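Local coordinates for YciF Bacterial Stress Response Protein (Salmonella enterica subsp. enterica serovar Typhimurium, PDB 4ERU) that is of unknown function, probably in the bacterial stress response, and adopts a ferritin-like helical bundle that holds two magnesium ions, at residues 39-42 with 43-46; 134-137 with 138-142; 142-145 with 146-150. All coordinates share one frame; numbering follows the deposited sequence. Where two conformers were deposited one is given.

Contacts 2 and 3 follow each other on helix 133-159 and share Thr-142, their centres lying 12 Å apart, whereas contact 1 sits at the start of helix 41-66. Of the three, contact 3 reaches the metal site directly: Glu-146 binds both magnesium ions. The side chain of Leu-139 in contact 2 stays about 10 Å from a magnesium ion, and that of Ala-46 in contact 1 about 11 Å. Contact 1 is also about 10 Å from bound D-malate, measured from Ser-44. Its centre is 19 Å from that of contact 3 and 29 Å from that of contact 2, and it touches neither.

Contact 1: 39-42 with 43-46; sequences SNEK and LSQA
The N-terminal cap of helix 41-66 is made by Asn-40, whose side-chain oxygen reaches forward to the backbone of Leu-43. CG of Asn-40 lies anti to its backbone N (chi1 -175°), which swings the amide over the first turn and places OD1 3.0 Å from Leu-43 N. The bond uses a lone pair of OD1 and stays in the plane of the side-chain carbonyl; its N-H...O angle is 150°. OD1 also lies 3.8 Å from Leu-43 CB, and the two side chains cross at roughly a right angle.

The cap answers a general need of helix starts, where the first N-H groups have no preceding turn to supply carbonyls. Here Asn-40 serves twice: its main-chain O also accepts from Ser-44 N at 2.9 Å. The regular pattern follows, with Gln-45 N bonded to Glu-41 O at 2.7 Å and Ala-46 N to Lys-42 O at 3.0 Å.

Outside this turn, Ser-44 OG is hydrogen-bonded to the carbonyl of Ala-35, tying the helix start to the end of helix 9-37. The buried face of the turn joins three helices of the bundle: Leu-43 packs against Ile-106 of helix 99-130 and against Leu-156 of helix 133-159, and Ala-46 also touches Leu-156. On the outer side, the extended Gln-45 lies across the bent Glu-41, with carboxylate and amide planes 67° apart; Glu-41 was deposited in two conformers, which makes this pairing doubtful.

Contact 2: 134-137 with 138-142; sequences KALK and LLKET
Lys-137 and Glu-141 are brought together by a folded chain meeting a straight one. The lysine leaves its backbone at an unusual chi1 of 93° and turns again at chi3 (-83°) and chi4, while Glu-141 is extended beyond CG. The side chains run side by side in the same direction, and the ammonium NZ of Lys-137 ends 3.5 Å from OE1 of Glu-141. This is a salt bridge of i to i+4 spacing, but a weak one by its length. The other carboxylate oxygen, OE2, makes a long and weak ion pair with Arg-60 of helix 41-66, so neither partner is likely to hold the carboxylate firmly.

The turn belongs to the early part of helix 133-159 in the ferritin-like bundle, and its outward and inward faces differ accordingly. Inward, Leu-138 packs against Gln-63 and Ile-64 of helix 41-66; Leu-139 touches Ile-64 too, and also Tyr-120, Leu-123 and Ala-127 of helix 99-130.

Within the helix Leu-138 and Leu-139 both lean back over the previous turn. Leu-139 has CG anti to its carbonyl carbon (chi1 -70°), which lays CG 3.4 Å from Ala-135 O and CD1 4.1 Å from Ala-135 CB. Leu-138 does likewise beside Lys-134, with CD1 4.1 Å from Lys-134 CG. On the exposed side the extended Lys-140 runs past Leu-136, its CE 4.2 Å from Leu-136 CD1. Beneath them, Leu-139 N donates to Ala-135 O at 2.7 Å and Lys-140 N to Leu-136 O at 2.9 Å.

Contact 3: 142-145 with 146-150; sequences TLDE and EKQTD. With MG (magnesium ion), chain D; MG (magnesium ion), chain E.
Glu-146 and Thr-142 lie side by side and point the same way, inward from helix 133-159, with the methyl CG2 of Thr-142 alongside the carboxylate at 3.7 Å from OE2 of Glu-146. The glutamate chain is bent at chi2 (72°), which brings the carboxylate to the ions, while chi3 (-90°) turns it so that each oxygen faces one of them. The evidence is that the two bonds are nearly equal in length: OE1 of Glu-146 binds the ion of chain D at 2.5 Å, and OE2 binds the ion of chain E at 2.4 Å. Water 1 forms a second bridge, 2.0 Å from the chain D ion and 2.1 Å from the chain E ion, while the two magnesium ions themselves are 3.3 Å apart.

Glu-145 points elsewhere. Its extended chain sends OE2 into a salt bridge with Arg-60 and OE1 to the amide nitrogen of Gln-57. Because Gln-57 is itself a metal ligand through its OE1, Glu-145 is a second-shell residue and probably helps to fix the rotation of that amide.

On the outer face Leu-143 meets Lys-147 at an oblique angle. The lysine is extended beyond CG, and its CE comes to 4.0 Å from Leu-143 CD1, an apolar touch by the aliphatic part of the chain. The backbone stays regular throughout, as in Glu-146 N to Thr-142 O at 2.8 Å.

His-50, Glu-113 and Glu-116 join Glu-146 on the chain D ion, and Glu-24 and Gln-57 join it on the chain E ion. Such a two-metal centre, bridged by a glutamate and enclosed by four helices, is characteristic of the ferritin-like fold.

Contact 1: 39-42 with 43-46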
loop_
_atom_site.group_PDB
_atom_site.type_symbol
_atom_site.label_atom_id
_atom_site.label_comp_id
_atom_site.label_asym_id
_atom_site.label_seq_id
_atom_site.Cartn_x
_atom_site.Cartn_y
_atom_site.Cartn_z
ATOM N N SER A 39 -2.712 -16.052 -18.273
ATOM C CA SER A 39 -2.730 -16.422 -19.697
ATOM C C SER A 39 -2.545 -15.197 -20.591
ATOM O O SER A 39 -2.182 -15.343 -21.763
ATOM C CB SER A 39 -4.045 -17.132 -20.068
ATOM O OG SER A 39 -5.137 -16.400 -19.523
ATOM N N ASN A 40 -2.809 -13.999 -20.067
ATOM C CA ASN A 40 -2.579 -12.795 -20.860
ATOM C C ASN A 40 -1.097 -12.533 -21.005
ATOM O O ASN A 40 -0.397 -12.326 -20.012
ATOM C CB ASN A 40 -3.229 -11.561 -20.257
ATOM C CG ASN A 40 -3.087 -10.353 -21.164
ATOM O OD1 ASN A 40 -2.205 -9.524 -20.983
ATOM N ND2 ASN A 40 -3.932 -10.286 -22.191
ATOM N N GLU A 41 -0.620 -12.537 -22.247
ATOM C CA GLU A 41 0.800 -12.372 -22.534
ATOM C C GLU A 41 1.377 -11.039 -22.056
ATOM O O GLU A 41 2.444 -11.016 -21.442
ATOM C CB GLU A 41 1.082 -12.582 -24.027
ATOM C CG GLU A 41 1.820 -13.884 -24.316
ATOM C CD GLU A 41 3.152 -13.950 -23.600
ATOM O OE1 GLU A 41 3.970 -13.011 -23.754
ATOM O OE2 GLU A 41 3.381 -14.941 -22.877
ATOM N N LYS A 42 0.673 -9.943 -22.334
ATOM C CA LYS A 42 1.099 -8.620 -21.882
ATOM C C LYS A 42 1.284 -8.503 -20.350
ATOM O O LYS A 42 2.242 -7.872 -19.884
ATOM C CB LYS A 42 0.150 -7.528 -22.381
ATOM C CG LYS A 42 0.507 -6.943 -23.748
ATOM C CD LYS A 42 -0.314 -5.684 -24.034
ATOM C CE LYS A 42 -1.799 -6.009 -24.265
ATOM N NZ LYS A 42 -2.716 -5.017 -23.606
ATOM N N LEU A 43 0.381 -9.101 -19.583
ATOM C CA LEU A 43 0.492 -9.081 -18.129
ATOM C C LEU A 43 1.638 -10.003 -17.702
ATOM O O LEU A 43 2.397 -9.705 -16.779
ATOM C CB LEU A 43 -0.818 -9.512 -17.465
ATOM C CG LEU A 43 -0.858 -9.599 -15.924
ATOM C CD1 LEU A 43 -0.364 -8.309 -15.235
ATOM C CD2 LEU A 43 -2.252 -9.985 -15.417
ATOM N N SER A 44 1.764 -11.114 -18.415
ATOM C CA SER A 44 2.847 -12.046 -18.191
ATOM C C SER A 44 4.184 -11.305 -18.390
ATOM O O SER A 44 5.084 -11.393 -17.545
ATOM C CB SER A 44 2.698 -13.218 -19.145
ATOM O OG SER A 44 3.448 -14.319 -18.690
ATOM N N GLN A 45 4.292 -10.540 -19.480
ATOM C CA GLN A 45 5.500 -9.773 -19.737
ATOM C C GLN A 45 5.760 -8.695 -18.680
ATOM O O GLN A 45 6.900 -8.430 -18.362
ATOM C CB GLN A 45 5.480 -9.134 -21.127
ATOM C CG GLN A 45 5.800 -10.134 -22.265
ATOM C CD GLN A 45 5.341 -9.646 -23.659
ATOM O OE1 GLN A 45 4.940 -8.484 -23.831
ATOM N NE2 GLN A 45 5.393 -10.540 -24.651
ATOM N N ALA A 46 4.702 -8.076 -18.161
ATOM C CA ALA A 46 4.845 -7.019 -17.168
ATOM C C ALA A 46 5.407 -7.630 -15.901
ATOM O O ALA A 46 6.269 -7.034 -15.266
ATOM C CB ALA A 46 3.496 -6.342 -16.880
#

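Contact 2: 134-137 with 138-142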
loop_
_atom_site.group_PDB
_atom_site.type_symbol
_atom_site.label_atom_id
_atom_site.label_comp_id
_atom_site.label_asym_id
_atom_site.label_seq_id
_atom_site.Cartn_x
_atom_site.Cartn_y
_atom_site.Cartn_z
ATOM N N LYS A 134 23.791 10.267 -1.510
ATOM C CA LYS A 134 23.808 9.184 -2.477
ATOM C C LYS A 134 22.548 8.288 -2.341
ATOM O O LYS A 134 21.914 7.955 -3.343
ATOM C CB LYS A 134 25.119 8.396 -2.374
ATOM C CG LYS A 134 25.371 7.361 -3.496
ATOM C CD LYS A 134 25.221 7.904 -4.957
ATOM C CE LYS A 134 26.477 8.679 -5.463
ATOM N NZ LYS A 134 26.846 8.402 -6.912
ATOM N N ALA A 135 22.179 7.928 -1.112
ATOM C CA ALA A 135 20.950 7.175 -0.884
ATOM C C ALA A 135 19.760 7.933 -1.501
ATOM O O ALA A 135 18.990 7.348 -2.264
ATOM C CB ALA A 135 20.739 6.913 0.617
ATOM N N LEU A 136 19.666 9.232 -1.220
ATOM C CA LEU A 136 18.575 10.055 -1.734
ATOM C C LEU A 136 18.371 9.859 -3.220
ATOM O O LEU A 136 17.267 9.536 -3.635
ATOM C CB LEU A 136 18.730 11.556 -1.424
ATOM C CG LEU A 136 17.522 12.440 -1.814
ATOM C CD1 LEU A 136 16.187 11.960 -1.133
ATOM C CD2 LEU A 136 17.733 13.960 -1.572
ATOM N N LYS A 137 19.420 10.038 -4.019
ATOM C CA LYS A 137 19.262 9.837 -5.465
ATOM C C LYS A 137 18.901 8.392 -5.844
ATOM O O LYS A 137 18.086 8.193 -6.737
ATOM C CB LYS A 137 20.436 10.419 -6.289
ATOM C CG LYS A 137 21.583 9.486 -6.634
ATOM C CD LYS A 137 22.664 10.184 -7.534
ATOM C CE LYS A 137 22.278 10.173 -9.012
ATOM N NZ LYS A 137 22.243 8.758 -9.568
ATOM N N LEU A 138 19.486 7.392 -5.173
ATOM C CA LEU A 138 19.108 6.002 -5.441
ATOM C C LEU A 138 17.631 5.701 -5.079
ATOM O O LEU A 138 16.891 5.080 -5.863
ATOM C CB LEU A 138 20.074 5.014 -4.770
ATOM C CG LEU A 138 21.512 5.113 -5.304
ATOM C CD1 LEU A 138 22.467 4.514 -4.288
ATOM C CD2 LEU A 138 21.667 4.438 -6.699
ATOM N N LEU A 139 17.215 6.165 -3.905
ATOM C CA LEU A 139 15.854 5.942 -3.423
ATOM C C LEU A 139 14.853 6.611 -4.331
ATOM O O LEU A 139 13.818 6.003 -4.649
ATOM C CB LEU A 139 15.681 6.412 -1.979
ATOM C CG LEU A 139 16.408 5.541 -0.944
ATOM C CD1 LEU A 139 16.670 6.340 0.346
ATOM C CD2 LEU A 139 15.703 4.163 -0.633
ATOM N N LYS A 140 15.154 7.837 -4.766
ATOM C CA LYS A 140 14.268 8.558 -5.668
ATOM C C LYS A 140 14.137 7.839 -6.998
ATOM O O LYS A 140 13.059 7.839 -7.592
ATOM C CB LYS A 140 14.780 9.972 -5.932
ATOM C CG LYS A 140 14.399 10.980 -4.886
ATOM C CD LYS A 140 14.964 12.392 -5.247
ATOM C CE LYS A 140 14.194 13.479 -4.524
ATOM N NZ LYS A 140 14.431 14.881 -5.061
ATOM N N GLU A 141 15.233 7.254 -7.475
ATOM C CA GLU A 141 15.187 6.455 -8.701
ATOM C C GLU A 141 14.264 5.231 -8.586
ATOM O O GLU A 141 13.485 4.953 -9.483
ATOM C CB GLU A 141 16.569 5.989 -9.109
ATOM C CG GLU A 141 17.295 6.913 -10.036
ATOM C CD GLU A 141 18.538 6.233 -10.602
ATOM O OE1 GLU A 141 19.666 6.530 -10.133
ATOM O OE2 GLU A 141 18.377 5.360 -11.493
ATOM N N THR A 142 14.375 4.483 -7.501
ATOM C CA THR A 142 13.478 3.346 -7.314
ATOM C C THR A 142 12.023 3.839 -7.205
ATOM O O THR A 142 11.101 3.243 -7.784
ATOM C CB THR A 142 13.836 2.557 -6.053
ATOM O OG1 THR A 142 15.092 1.889 -6.250
ATOM C CG2 THR A 142 12.697 1.520 -5.726
#

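Contact 3: 142-145 with 146-150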
loop_
_atom_site.group_PDB
_atom_site.type_symbol
_atom_site.label_atom_id
_atom_site.label_comp_id
_atom_site.label_asym_id
_atom_site.label_seq_id
_atom_site.Cartn_x
_atom_site.Cartn_y
_atom_site.Cartn_z
ATOM N N THR A 142 14.375 4.483 -7.501
ATOM C CA THR A 142 13.478 3.346 -7.314
ATOM C C THR A 142 12.023 3.839 -7.205
ATOM O O THR A 142 11.101 3.243 -7.784
ATOM C CB THR A 142 13.836 2.557 -6.053
ATOM O OG1 THR A 142 15.092 1.889 -6.250
ATOM C CG2 THR A 142 12.697 1.520 -5.726
ATOM N N LEU A 143 11.819 4.920 -6.465
ATOM C CA LEU A 143 10.489 5.445 -6.237
ATOM C C LEU A 143 9.793 5.790 -7.561
ATOM O O LEU A 143 8.616 5.423 -7.797
ATOM C CB LEU A 143 10.573 6.682 -5.347
ATOM C CG LEU A 143 9.272 7.426 -5.032
ATOM C CD1 LEU A 143 8.250 6.510 -4.352
ATOM C CD2 LEU A 143 9.574 8.639 -4.151
ATOM N N ASP A 144 10.537 6.480 -8.423
ATOM C CA ASP A 144 10.075 6.809 -9.755
ATOM C C ASP A 144 9.692 5.558 -10.536
ATOM O O ASP A 144 8.587 5.493 -11.082
ATOM C CB ASP A 144 11.144 7.623 -10.507
ATOM C CG ASP A 144 10.739 7.911 -11.938
ATOM O OD1 ASP A 144 9.977 8.884 -12.156
ATOM O OD2 ASP A 144 11.153 7.145 -12.844
ATOM N N GLU A 145 10.589 4.563 -10.593
ATOM C CA GLU A 145 10.248 3.261 -11.203
ATOM C C GLU A 145 8.981 2.607 -10.602
ATOM O O GLU A 145 8.164 2.042 -11.325
ATOM C CB GLU A 145 11.405 2.269 -11.074
ATOM C CG GLU A 145 12.547 2.539 -12.046
ATOM C CD GLU A 145 13.796 1.751 -11.688
ATOM O OE1 GLU A 145 13.761 0.918 -10.742
ATOM O OE2 GLU A 145 14.822 1.969 -12.361
ATOM N N GLU A 146 8.827 2.676 -9.286
ATOM C CA GLU A 146 7.689 2.017 -8.651
ATOM C C GLU A 146 6.394 2.709 -9.114
ATOM O O GLU A 146 5.395 2.056 -9.429
ATOM C CB GLU A 146 7.871 2.041 -7.123
ATOM C CG GLU A 146 7.584 0.723 -6.402
ATOM C CD GLU A 146 8.618 -0.340 -6.630
ATOM O OE1 GLU A 146 8.485 -1.138 -7.596
ATOM O OE2 GLU A 146 9.545 -0.425 -5.808
ATOM N N LYS A 147 6.422 4.034 -9.210
ATOM C CA LYS A 147 5.247 4.769 -9.679
ATOM C C LYS A 147 4.903 4.440 -11.134
ATOM O O LYS A 147 3.730 4.259 -11.456
ATOM C CB LYS A 147 5.404 6.274 -9.475
ATOM C CG LYS A 147 5.446 6.660 -7.991
ATOM C CD LYS A 147 5.786 8.157 -7.802
ATOM C CE LYS A 147 5.512 8.567 -6.366
ATOM N NZ LYS A 147 6.010 9.943 -5.967
ATOM N N GLN A 148 5.924 4.344 -11.992
ATOM C CA GLN A 148 5.750 3.878 -13.387
ATOM C C GLN A 148 5.208 2.467 -13.495
ATOM O O GLN A 148 4.427 2.168 -14.395
ATOM C CB GLN A 148 7.075 3.963 -14.167
ATOM C CG GLN A 148 7.576 5.407 -14.278
ATOM C CD GLN A 148 6.517 6.316 -14.918
ATOM O OE1 GLN A 148 6.060 7.301 -14.314
ATOM N NE2 GLN A 148 6.097 5.969 -16.128
ATOM N N THR A 149 5.626 1.583 -12.595
ATOM C CA THR A 149 5.133 0.218 -12.651
ATOM C C THR A 149 3.637 0.191 -12.296
ATOM O O THR A 149 2.855 -0.481 -12.942
ATOM C CB THR A 149 5.968 -0.693 -11.744
ATOM O OG1 THR A 149 7.309 -0.678 -12.217
ATOM C CG2 THR A 149 5.469 -2.154 -11.790
ATOM N N ASP A 150 3.255 0.959 -11.281
ATOM C CA ASP A 150 1.862 1.051 -10.862
ATOM C C ASP A 150 1.009 1.610 -12.001
ATOM O O ASP A 150 -0.075 1.107 -12.262
ATOM C CB ASP A 150 1.709 1.962 -9.638
ATOM C CG ASP A 150 0.258 2.082 -9.211
ATOM O OD1 ASP A 150 -0.398 1.029 -9.103
ATOM O OD2 ASP A 150 -0.238 3.213 -9.011
HETATM MG MG MG D . 7.581 -3.283 -6.809
HETATM MG MG MG E . 10.635 -2.527 -5.770
HETATM O O HOH W 1 9.514 -3.942 -6.946
#